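Local coordinates for protein dTDP-4-dehydrorhamnose reductase (Sulfolobus tokodaii, PDB 2GGS) that probably reduces dTDP-4-dehydrorhamnose with NADPH, which it binds in a Rossmann-type fold, at residues D51-K56 with R89-A94; Y118-I123 with S252-K257; L136-A141 with S146-T151. All coordinates share one frame; numbering follows the deposited sequence.

Contact 1. Residues D51-K56 with R89-A94; sequences DFIIKK and RHIVRA
Ile-53 and Ala-94 bring helices 46-56 and 77-97 together on one face of the parallel sheet of the Rossmann-type fold. The segments run in roughly the same direction, crossing at -30° with their axes 9.4 Å apart, and the small Ala-94 lies where the CA atoms come nearest, opposite Ile-53. The tight part lies against the sheet. There the methyl CB of Ala-94 rests beside the branch point of Ile-53, 3.8 Å from its CG2. The two arms of Ile-53 divide the work. CG2 stands anti to its own backbone N and meets Ala-94, whereas CG1 lies beside that N (chi1 -73°) and carries CD1 forward until it is 4.0 Å from Ile-91 CA. This methyl therefore reaches the neighbouring helix at its backbone, while the side chain of Ile-91 turns to Ile-61 of strand 60-63, which Ile-53 also touches, and to Leu-43 of the NADPH site. The packing is wholly apolar across these buried residues. Toward solvent it thins: Ile-54 grazes the partner helix alongside, its CG1 4.2 Å from Ala-94 CB, and is far less covered by it than Ile-53 is. Near this edge of the contact Glu-50, one residue before segment 51-56, adds a polar link by accepting a bond from His-90 ND1 and pairing with Arg-93. Farther round helix 46-56, on the exposed side turned from its neighbour, Lys-55 bends back one turn and its NZ makes a salt bridge to Asp-51 OD1 at 2.9 Å, on the syn lone pair.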
loop_
_atom_site.group_PDB
_atom_site.type_symbol
_atom_site.label_atom_id
_atom_site.label_comp_id
_atom_site.label_asym_id
_atom_site.label_seq_id
_atom_site.Cartn_x
_atom_site.Cartn_y
_atom_site.Cartn_z
ATOM N N ASP A 51 -16.334 3.804 17.606
ATOM C CA ASP A 51 -16.634 3.037 18.812
ATOM C C ASP A 51 -15.644 1.897 18.980
ATOM O O ASP A 51 -15.170 1.636 20.075
ATOM C CB ASP A 51 -18.034 2.412 18.731
ATOM C CG ASP A 51 -18.418 1.726 20.037
ATOM O OD1 ASP A 51 -18.390 2.396 21.084
ATOM O OD2 ASP A 51 -18.687 0.518 20.010
ATOM N N PHE A 52 -15.296 1.256 17.874
ATOM C CA PHE A 52 -14.396 0.093 17.901
ATOM C C PHE A 52 -13.033 0.527 18.404
ATOM O O PHE A 52 -12.432 -0.128 19.279
ATOM C CB PHE A 52 -14.312 -0.529 16.502
ATOM C CG PHE A 52 -13.521 -1.791 16.458
ATOM C CD1 PHE A 52 -14.111 -3.017 16.769
ATOM C CD2 PHE A 52 -12.164 -1.752 16.178
ATOM C CE1 PHE A 52 -13.353 -4.198 16.738
ATOM C CE2 PHE A 52 -11.406 -2.929 16.187
ATOM C CZ PHE A 52 -11.987 -4.130 16.460
ATOM N N ILE A 53 -12.561 1.670 17.885
ATOM C CA ILE A 53 -11.254 2.171 18.257
ATOM C C ILE A 53 -11.218 2.540 19.730
ATOM O O ILE A 53 -10.278 2.179 20.439
ATOM C CB ILE A 53 -10.852 3.365 17.343
ATOM C CG1 ILE A 53 -10.496 2.830 15.940
ATOM C CG2 ILE A 53 -9.664 4.154 17.933
ATOM C CD1 ILE A 53 -10.398 3.893 14.845
ATOM N N ILE A 54 -12.257 3.253 20.170
ATOM C CA ILE A 54 -12.326 3.730 21.544
ATOM C C ILE A 54 -12.461 2.559 22.532
ATOM O O ILE A 54 -11.874 2.604 23.621
ATOM C CB ILE A 54 -13.416 4.817 21.712
ATOM C CG1 ILE A 54 -13.027 6.053 20.877
ATOM C CG2 ILE A 54 -13.601 5.208 23.206
ATOM C CD1 ILE A 54 -14.139 6.996 20.570
ATOM N N LYS A 55 -13.208 1.525 22.138
ATOM C CA LYS A 55 -13.352 0.309 22.958
ATOM C C LYS A 55 -12.070 -0.547 23.015
ATOM O O LYS A 55 -11.662 -0.969 24.097
ATOM C CB LYS A 55 -14.570 -0.538 22.518
ATOM C CG LYS A 55 -15.937 0.147 22.711
ATOM C CD LYS A 55 -16.259 0.407 24.208
ATOM C CE LYS A 55 -17.398 1.436 24.399
ATOM N NZ LYS A 55 -18.628 1.068 23.651
ATOM N N LYS A 56 -11.431 -0.795 21.871
ATOM C CA LYS A 56 -10.281 -1.707 21.819
ATOM C C LYS A 56 -8.997 -1.077 22.313
ATOM O O LYS A 56 -8.056 -1.795 22.690
ATOM C CB LYS A 56 -10.090 -2.266 20.409
ATOM C CG LYS A 56 -11.277 -3.065 19.861
ATOM C CD LYS A 56 -11.769 -4.190 20.774
ATOM C CE LYS A 56 -12.932 -4.919 20.098
ATOM N NZ LYS A 56 -13.605 -5.945 20.959
ATOM N N ARG A 89 -10.509 10.304 8.314
ATOM C CA ARG A 89 -10.902 11.379 9.216
ATOM C C ARG A 89 -11.390 10.790 10.555
ATOM O O ARG A 89 -11.081 11.286 11.665
ATOM C CB ARG A 89 -11.988 12.252 8.593
ATOM C CG ARG A 89 -12.287 13.441 9.521
ATOM C CD ARG A 89 -13.142 14.514 8.854
ATOM N NE ARG A 89 -14.567 14.265 9.018
ATOM C CZ ARG A 89 -15.296 14.670 10.050
ATOM N NH1 ARG A 89 -14.737 15.329 11.067
ATOM N NH2 ARG A 89 -16.588 14.382 10.075
ATOM N N HIS A 90 -12.136 9.713 10.451
ATOM C CA HIS A 90 -12.719 9.114 11.632
ATOM C C HIS A 90 -11.722 8.268 12.430
ATOM O O HIS A 90 -11.781 8.213 13.635
ATOM C CB HIS A 90 -13.976 8.346 11.213
ATOM C CG HIS A 90 -15.040 9.252 10.693
ATOM N ND1 HIS A 90 -15.879 9.942 11.541
ATOM C CD2 HIS A 90 -15.381 9.630 9.436
ATOM C CE1 HIS A 90 -16.712 10.684 10.827
ATOM N NE2 HIS A 90 -16.423 10.532 9.550
ATOM N N ILE A 91 -10.788 7.622 11.746
ATOM C CA ILE A 91 -9.704 6.962 12.430
ATOM C C ILE A 91 -8.873 7.962 13.252
ATOM O O ILE A 91 -8.589 7.735 14.411
ATOM C CB ILE A 91 -8.801 6.227 11.406
ATOM C CG1 ILE A 91 -9.575 5.050 10.802
ATOM C CG2 ILE A 91 -7.526 5.753 12.098
ATOM C CD1 ILE A 91 -8.790 4.361 9.641
ATOM N N VAL A 92 -8.534 9.087 12.643
ATOM C CA VAL A 92 -7.783 10.142 13.341
ATOM C C VAL A 92 -8.573 10.689 14.558
ATOM O O VAL A 92 -8.011 10.821 15.647
ATOM C CB VAL A 92 -7.383 11.254 12.383
ATOM C CG1 VAL A 92 -6.839 12.458 13.149
ATOM C CG2 VAL A 92 -6.328 10.692 11.398
ATOM N N ARG A 93 -9.872 10.953 14.358
ATOM C CA ARG A 93 -10.688 11.518 15.435
ATOM C C ARG A 93 -10.773 10.605 16.666
ATOM O O ARG A 93 -10.460 11.020 17.795
ATOM C CB ARG A 93 -12.087 11.872 14.940
ATOM C CG ARG A 93 -12.833 12.679 15.980
ATOM C CD ARG A 93 -14.013 13.353 15.367
ATOM N NE ARG A 93 -15.022 12.401 14.930
ATOM C CZ ARG A 93 -16.240 12.769 14.536
ATOM N NH1 ARG A 93 -16.563 14.053 14.544
ATOM N NH2 ARG A 93 -17.139 11.877 14.150
ATOM N N ALA A 94 -11.189 9.363 16.440
ATOM C CA ALA A 94 -11.221 8.341 17.497
ATOM C C ALA A 94 -9.864 8.036 18.102
ATOM O O ALA A 94 -9.740 7.902 19.336
ATOM C CB ALA A 94 -11.871 7.081 16.969
#

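Contact 2. Residues Y118-I123 with S252-K257; sequences YKEEDI and SSRARK
The first turn of helix 253-258 faces a type I beta turn, Lys-119 to Asp-122, in the long loop between strand 101-107 and helix 129-141 of the Rossmann-type fold, and Glu-120 meets Arg-254 between them. Glu-120 bends at chi2 (81°), which brings its carboxylate against the aliphatic part of the extended arginine: OE1 is 3.8 Å from Arg-254 CD, and OE2 lies near CB. The two planar groups stand almost perpendicular, 86° apart, so this is no paired, two-pronged salt bridge; OE1 and Arg-254 NE are 4.0 Å apart, a long ionic contact. Water joins the carboxylate to the helix start instead. One water sits 2.7 Å from Glu-120 OE2 and accepts from Ala-255 N; another sits by OE1 and accepts from Arg-254 N, 3.1 Å away. A negative group beside these amides would probably be favoured by the helix dipole. Ser-252, at the N-cap position, spends its OG on Ala-208 N, not on a capping bond. The main polar partner of Glu-120 is His-206 N, at the end of strand 203-206, which binds OE2. Shortened to an alanine, this residue would be likely to deprive the His-206 amide of its acceptor and the two waters of one anchor, and to open a gap beside the aliphatic part of Arg-254. Glu-121 adds a looser charge, well exposed, near the guanidinium. The turn itself is closed by Asp-122, whose N binds Lys-119 O at 3.1 Å and whose OD2 receives Lys-119 N at 2.8 Å from above the carboxylate plane.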
loop_
_atom_site.group_PDB
_atom_site.type_symbol
_atom_site.label_atom_id
_atom_site.label_comp_id
_atom_site.label_asym_id
_atom_site.label_seq_id
_atom_site.Cartn_x
_atom_site.Cartn_y
_atom_site.Cartn_z
ATOM N N TYR A 118 10.303 10.390 -6.529
ATOM C CA TYR A 118 9.674 11.396 -5.660
ATOM C C TYR A 118 10.129 11.319 -4.228
ATOM O O TYR A 118 10.168 10.228 -3.653
ATOM C CB TYR A 118 8.146 11.270 -5.711
ATOM C CG TYR A 118 7.587 11.673 -7.055
ATOM C CD1 TYR A 118 7.399 13.022 -7.359
ATOM C CD2 TYR A 118 7.285 10.715 -8.042
ATOM C CE1 TYR A 118 6.902 13.410 -8.605
ATOM C CE2 TYR A 118 6.783 11.092 -9.276
ATOM C CZ TYR A 118 6.600 12.442 -9.547
ATOM O OH TYR A 118 6.117 12.843 -10.756
ATOM N N LYS A 119 10.490 12.475 -3.653
ATOM C CA LYS A 119 10.860 12.556 -2.244
ATOM C C LYS A 119 9.665 13.036 -1.419
ATOM O O LYS A 119 8.670 13.478 -1.993
ATOM C CB LYS A 119 12.102 13.433 -2.024
ATOM C CG LYS A 119 12.051 14.779 -2.637
ATOM C CD LYS A 119 13.432 15.515 -2.458
ATOM C CE LYS A 119 14.596 14.803 -3.151
ATOM N NZ LYS A 119 14.624 15.007 -4.664
ATOM N N GLU A 120 9.773 12.934 -0.093
ATOM C CA GLU A 120 8.633 13.210 0.800
ATOM C C GLU A 120 7.968 14.562 0.584
ATOM O O GLU A 120 6.740 14.675 0.625
ATOM C CB GLU A 120 8.993 13.040 2.269
ATOM C CG GLU A 120 9.232 11.577 2.698
ATOM C CD GLU A 120 10.649 11.005 2.359
ATOM O OE1 GLU A 120 11.452 11.685 1.664
ATOM O OE2 GLU A 120 10.923 9.862 2.745
ATOM N N GLU A 121 8.801 15.571 0.331
ATOM C CA GLU A 121 8.337 16.948 0.229
ATOM C C GLU A 121 7.867 17.349 -1.175
ATOM O O GLU A 121 7.346 18.455 -1.349
ATOM C CB GLU A 121 9.432 17.890 0.758
ATOM C CG GLU A 121 10.675 17.955 -0.116
ATOM C CD GLU A 121 11.785 16.982 0.290
ATOM O OE1 GLU A 121 11.540 15.890 0.864
ATOM O OE2 GLU A 121 12.953 17.329 0.024
ATOM N N ASP A 122 8.058 16.488 -2.177
ATOM C CA ASP A 122 7.527 16.763 -3.529
ATOM C C ASP A 122 6.002 16.877 -3.481
ATOM O O ASP A 122 5.350 16.273 -2.613
ATOM C CB ASP A 122 7.927 15.693 -4.549
ATOM C CG ASP A 122 9.402 15.758 -4.955
ATOM O OD1 ASP A 122 9.995 16.853 -4.993
ATOM O OD2 ASP A 122 9.963 14.709 -5.292
ATOM N N ILE A 123 5.436 17.680 -4.374
ATOM C CA ILE A 123 4.024 18.023 -4.281
ATOM C C ILE A 123 3.157 17.041 -5.042
ATOM O O ILE A 123 3.273 16.915 -6.270
ATOM C CB ILE A 123 3.768 19.466 -4.845
ATOM C CG1 ILE A 123 4.561 20.506 -4.056
ATOM C CG2 ILE A 123 2.268 19.791 -4.864
ATOM C CD1 ILE A 123 4.191 20.605 -2.608
ATOM N N SER A 252 13.369 6.671 -1.620
ATOM C CA SER A 252 13.268 6.194 -0.227
ATOM C C SER A 252 14.588 6.418 0.521
ATOM O O SER A 252 14.867 5.716 1.488
ATOM C CB SER A 252 12.854 4.707 -0.137
ATOM O OG SER A 252 11.540 4.463 -0.674
ATOM N N SER A 253 15.381 7.405 0.081
ATOM C CA SER A 253 16.714 7.613 0.714
ATOM C C SER A 253 16.630 7.837 2.209
ATOM O O SER A 253 17.461 7.305 2.957
ATOM C CB SER A 253 17.496 8.746 0.035
ATOM O OG SER A 253 17.702 8.463 -1.346
ATOM N N ARG A 254 15.624 8.599 2.671
ATOM C CA ARG A 254 15.505 8.879 4.104
ATOM C C ARG A 254 15.332 7.603 4.906
ATOM O O ARG A 254 15.941 7.422 5.963
ATOM C CB ARG A 254 14.387 9.880 4.408
ATOM C CG ARG A 254 14.632 11.275 3.813
ATOM C CD ARG A 254 13.853 12.310 4.594
ATOM N NE ARG A 254 14.003 13.641 4.008
ATOM C CZ ARG A 254 14.415 14.718 4.667
ATOM N NH1 ARG A 254 14.727 14.633 5.964
ATOM N NH2 ARG A 254 14.509 15.891 4.028
ATOM N N ALA A 255 14.452 6.717 4.417
ATOM C CA ALA A 255 14.161 5.484 5.107
ATOM C C ALA A 255 15.337 4.522 5.069
ATOM O O ALA A 255 15.528 3.744 6.005
ATOM C CB ALA A 255 12.884 4.803 4.504
ATOM N N ARG A 256 16.093 4.561 3.973
ATOM C CA ARG A 256 17.281 3.725 3.825
ATOM C C ARG A 256 18.292 4.111 4.879
ATOM O O ARG A 256 18.945 3.231 5.393
ATOM C CB ARG A 256 17.898 3.817 2.436
ATOM C CG ARG A 256 17.113 3.099 1.359
ATOM C CD ARG A 256 17.998 2.845 0.132
ATOM N NE ARG A 256 17.221 2.533 -1.084
ATOM C CZ ARG A 256 17.764 2.212 -2.256
ATOM N NH1 ARG A 256 19.094 2.171 -2.382
ATOM N NH2 ARG A 256 16.988 1.934 -3.300
ATOM N N LYS A 257 18.371 5.392 5.238
ATOM C CA LYS A 257 19.242 5.788 6.371
ATOM C C LYS A 257 18.717 5.321 7.733
ATOM O O LYS A 257 19.440 4.773 8.540
ATOM C CB LYS A 257 19.489 7.292 6.386
ATOM C CG LYS A 257 20.125 7.800 5.103
ATOM C CD LYS A 257 20.349 9.303 5.185
ATOM C CE LYS A 257 20.989 9.827 3.897
ATOM N NZ LYS A 257 22.281 9.143 3.645
HETATM O O HOH W 1 12.407 7.574 2.530
HETATM O O HOH W 2 13.574 10.065 0.783
HETATM O O HOH W 3 12.893 14.025 1.869
#

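Contact 3. Residues L136-A141 with S146-T151; sequences LGETFA and SLIIRT. With NDP (NADPH dihydro-nicotinamide-adenine-dinucleotide phosphate), chain C.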
loop_
_atom_site.group_PDB
_atom_site.type_symbol
_atom_site.label_atom_id
_atom_site.label_comp_id
_atom_site.label_asym_id
_atom_site.label_seq_id
_atom_site.Cartn_x
_atom_site.Cartn_y
_atom_site.Cartn_z
ATOM N N LEU A 136 -6.456 12.673 -0.551
ATOM C CA LEU A 136 -7.389 13.240 0.433
ATOM C C LEU A 136 -7.289 12.530 1.785
ATOM O O LEU A 136 -7.229 13.197 2.818
ATOM C CB LEU A 136 -8.823 13.281 -0.129
ATOM C CG LEU A 136 -8.932 14.124 -1.415
ATOM C CD1 LEU A 136 -10.361 14.091 -1.950
ATOM C CD2 LEU A 136 -8.418 15.581 -1.315
ATOM N N GLY A 137 -7.157 11.209 1.804
ATOM C CA GLY A 137 -6.866 10.496 3.038
ATOM C C GLY A 137 -5.569 10.955 3.700
ATOM O O GLY A 137 -5.529 11.127 4.912
ATOM N N GLU A 138 -4.519 11.171 2.899
ATOM C CA GLU A 138 -3.270 11.722 3.460
ATOM C C GLU A 138 -3.520 13.030 4.170
ATOM O O GLU A 138 -2.894 13.347 5.203
ATOM C CB GLU A 138 -2.235 12.060 2.370
ATOM C CG GLU A 138 -1.554 10.942 1.771
ATOM C CD GLU A 138 -0.266 11.378 1.104
ATOM O OE1 GLU A 138 0.369 10.495 0.513
ATOM O OE2 GLU A 138 0.079 12.595 1.164
ATOM N N THR A 139 -4.396 13.825 3.583
ATOM C CA THR A 139 -4.674 15.158 4.082
ATOM C C THR A 139 -5.376 15.041 5.427
ATOM O O THR A 139 -5.017 15.732 6.398
ATOM C CB THR A 139 -5.454 15.961 3.038
ATOM O OG1 THR A 139 -4.714 15.944 1.794
ATOM C CG2 THR A 139 -5.686 17.413 3.484
ATOM N N PHE A 140 -6.347 14.134 5.535
ATOM C CA PHE A 140 -6.949 13.922 6.854
ATOM C C PHE A 140 -5.951 13.382 7.879
ATOM O O PHE A 140 -6.083 13.666 9.069
ATOM C CB PHE A 140 -8.113 12.925 6.782
ATOM C CG PHE A 140 -9.355 13.439 6.090
ATOM C CD1 PHE A 140 -10.020 14.595 6.516
ATOM C CD2 PHE A 140 -9.886 12.711 5.012
ATOM C CE1 PHE A 140 -11.225 14.993 5.874
ATOM C CE2 PHE A 140 -11.099 13.090 4.343
ATOM C CZ PHE A 140 -11.754 14.251 4.786
ATOM N N ALA A 141 -4.993 12.572 7.418
ATOM C CA ALA A 141 -4.015 11.881 8.281
ATOM C C ALA A 141 -2.890 12.795 8.778
ATOM O O ALA A 141 -2.203 12.447 9.746
ATOM C CB ALA A 141 -3.441 10.690 7.580
ATOM N N SER A 146 1.336 11.981 13.816
ATOM C CA SER A 146 1.027 10.780 12.994
ATOM C C SER A 146 2.160 10.568 11.988
ATOM O O SER A 146 2.948 11.479 11.754
ATOM C CB SER A 146 -0.276 10.935 12.216
ATOM O OG SER A 146 -0.099 11.827 11.145
ATOM N N LEU A 147 2.191 9.386 11.387
ATOM C CA LEU A 147 3.176 9.052 10.341
ATOM C C LEU A 147 2.408 8.586 9.093
ATOM O O LEU A 147 1.552 7.705 9.205
ATOM C CB LEU A 147 4.060 7.890 10.808
ATOM C CG LEU A 147 5.155 7.474 9.835
ATOM C CD1 LEU A 147 6.119 8.661 9.577
ATOM C CD2 LEU A 147 5.867 6.234 10.372
ATOM N N ILE A 148 2.742 9.172 7.940
ATOM C CA ILE A 148 2.215 8.746 6.630
ATOM C C ILE A 148 3.387 8.029 5.961
ATOM O O ILE A 148 4.485 8.596 5.815
ATOM C CB ILE A 148 1.749 9.922 5.743
ATOM C CG1 ILE A 148 0.448 10.537 6.296
ATOM C CG2 ILE A 148 1.566 9.471 4.279
ATOM C CD1 ILE A 148 0.208 11.958 5.820
ATOM N N ILE A 149 3.144 6.784 5.561
ATOM C CA ILE A 149 4.150 6.009 4.829
ATOM C C ILE A 149 3.679 5.865 3.392
ATOM O O ILE A 149 2.671 5.207 3.156
ATOM C CB ILE A 149 4.353 4.610 5.452
ATOM C CG1 ILE A 149 4.787 4.665 6.930
ATOM C CG2 ILE A 149 5.371 3.830 4.616
ATOM C CD1 ILE A 149 4.994 3.282 7.538
ATOM N N ARG A 150 4.389 6.483 2.433
ATOM C CA ARG A 150 3.997 6.295 1.026
ATOM C C ARG A 150 4.785 5.106 0.479
ATOM O O ARG A 150 5.981 4.980 0.706
ATOM C CB ARG A 150 4.300 7.506 0.173
ATOM C CG ARG A 150 3.618 8.794 0.638
ATOM C CD ARG A 150 3.530 9.799 -0.529
ATOM N NE ARG A 150 2.908 11.071 -0.158
ATOM C CZ ARG A 150 3.584 12.214 0.007
ATOM N NH1 ARG A 150 4.920 12.251 -0.144
ATOM N NH2 ARG A 150 2.931 13.319 0.332
ATOM N N THR A 151 4.103 4.262 -0.273
ATOM C CA THR A 151 4.753 3.066 -0.846
ATOM C C THR A 151 4.259 2.862 -2.283
ATOM O O THR A 151 3.390 3.614 -2.772
ATOM C CB THR A 151 4.577 1.850 0.069
ATOM O OG1 THR A 151 5.444 0.773 -0.320
ATOM C CG2 THR A 151 3.150 1.373 0.065
HETATM P PA NDP C . -5.339 -4.978 -0.516
HETATM O O1A NDP C . -6.214 -4.677 -1.660
HETATM O O2A NDP C . -4.700 -6.314 -0.580
HETATM O O5B NDP C . -6.107 -4.866 0.860
HETATM C C5B NDP C . -7.120 -3.893 1.046
HETATM C C4B NDP C . -7.579 -4.061 2.471
HETATM O O4B NDP C . -8.498 -3.002 2.749
HETATM C C3B NDP C . -8.247 -5.400 2.738
HETATM O O3B NDP C . -7.822 -5.867 3.991
HETATM C C2B NDP C . -9.726 -4.997 2.794
HETATM O O2B NDP C . -10.394 -5.879 3.644
HETATM C C1B NDP C . -9.597 -3.611 3.410
HETATM N N9A NDP C . -10.805 -2.812 3.177
HETATM C C8A NDP C . -11.238 -2.300 1.992
HETATM N N7A NDP C . -12.415 -1.647 2.214
HETATM C C5A NDP C . -12.705 -1.758 3.522
HETATM C C6A NDP C . -13.781 -1.303 4.294
HETATM N N6A NDP C . -14.842 -0.689 3.701
HETATM N N1A NDP C . -13.769 -1.628 5.624
HETATM C C2A NDP C . -12.754 -2.354 6.234
HETATM N N3A NDP C . -11.711 -2.809 5.463
HETATM C C4A NDP C . -11.708 -2.514 4.142
HETATM O O3 NDP C . -4.319 -3.717 -0.487
HETATM P PN NDP C . -2.731 -3.754 -0.156
HETATM O O1N NDP C . -2.386 -4.570 0.986
HETATM O O2N NDP C . -2.135 -4.002 -1.489
HETATM O O5D NDP C . -2.505 -2.200 0.151
HETATM C C5D NDP C . -2.241 -1.761 1.480
HETATM C C4D NDP C . -2.131 -0.244 1.555
HETATM O O4D NDP C . -1.073 0.163 0.718
HETATM C C3D NDP C . -3.370 0.508 1.076
HETATM O O3D NDP C . -3.399 1.666 1.867
HETATM C C2D NDP C . -3.051 0.866 -0.354
HETATM O O2D NDP C . -3.800 1.998 -0.763
HETATM C C1D NDP C . -1.535 1.147 -0.210
HETATM N N1N NDP C . -0.854 1.001 -1.502
HETATM C C2N NDP C . -1.100 -0.134 -2.228
HETATM C C3N NDP C . -0.361 -0.446 -3.361
HETATM C C7N NDP C . -0.676 -1.703 -4.106
HETATM O O7N NDP C . -0.095 -1.902 -5.374
HETATM N N7N NDP C . -1.503 -2.600 -3.575
HETATM C C4N NDP C . 0.742 0.478 -3.842
HETATM C C5N NDP C . 0.918 1.720 -3.001
HETATM C C6N NDP C . 0.119 1.910 -1.867
HETATM P P2B NDP C . -11.360 -7.098 3.066
HETATM O O1X NDP C . -11.457 -7.986 4.240
HETATM O O2X NDP C . -10.701 -7.720 1.881
HETATM O O3X NDP C . -12.731 -6.522 2.626
#
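A buried ion pair is the striking feature here: Arg-150 grips Glu-138 side-on with two nitrogens, joining helix 129-141 to strand 147-151 within a beta-alpha-beta unit of the Rossmann-type fold. The extended side chains cross at about a right angle, yet the two bonds hold carboxylate and guanidinium nearly coplanar, 24° apart. Arg-150 NE donates to Glu-138 OE1 at 2.7 Å, and NH2 reaches OE2 at 3.1 Å, each oxygen using its syn lone pair. OE1 has a second partner in Ser-106 OG of strand 101-107, and Arg-150 NH1 has His-206 NE2. Next to the pair, Ile-148 packs between strand and helix. Its CD1 comes to 3.5 Å from Glu-138 O, and its CG1 packs against Ala-141 CB. At the far end the helix is tied to the chain leading into the strand by Ser-146, whose hydroxyl sits in the crowded position between backbone N and carbonyl carbon (chi1 73°) and from there donates to Ala-141 O at 2.6 Å. The other strand end opens on the cofactor: Thr-151 O is 3.1 Å from C5N of the NADPH nicotinamide, and the CG2 methyl of Thr-151 lies 3.6 Å from C6N.

Overall arrangement
Contact 3 lies between the other two, its centre 16 Å from that of contact 1 and 14 Å from that of contact 2, while contacts 1 and 2 are 29 Å apart between centres. It meets contact 1 through apolar packing, Arg-89 CD lying 3.6 Å from Phe-140 CE1, which sets helices 77-97 and 129-141 side by side on one face of the sheet. Toward contact 2 the link is polar: Glu-120 O and Arg-150 NH1 are 3.1 Å apart, probably a hydrogen bond. Contact 3 touches the nicotinamide of NADPH; contact 1 stays farther off, the side chain of Ile-91 about 9 Å from the cofactor, and contact 2 does not belong to the NADPH pocket.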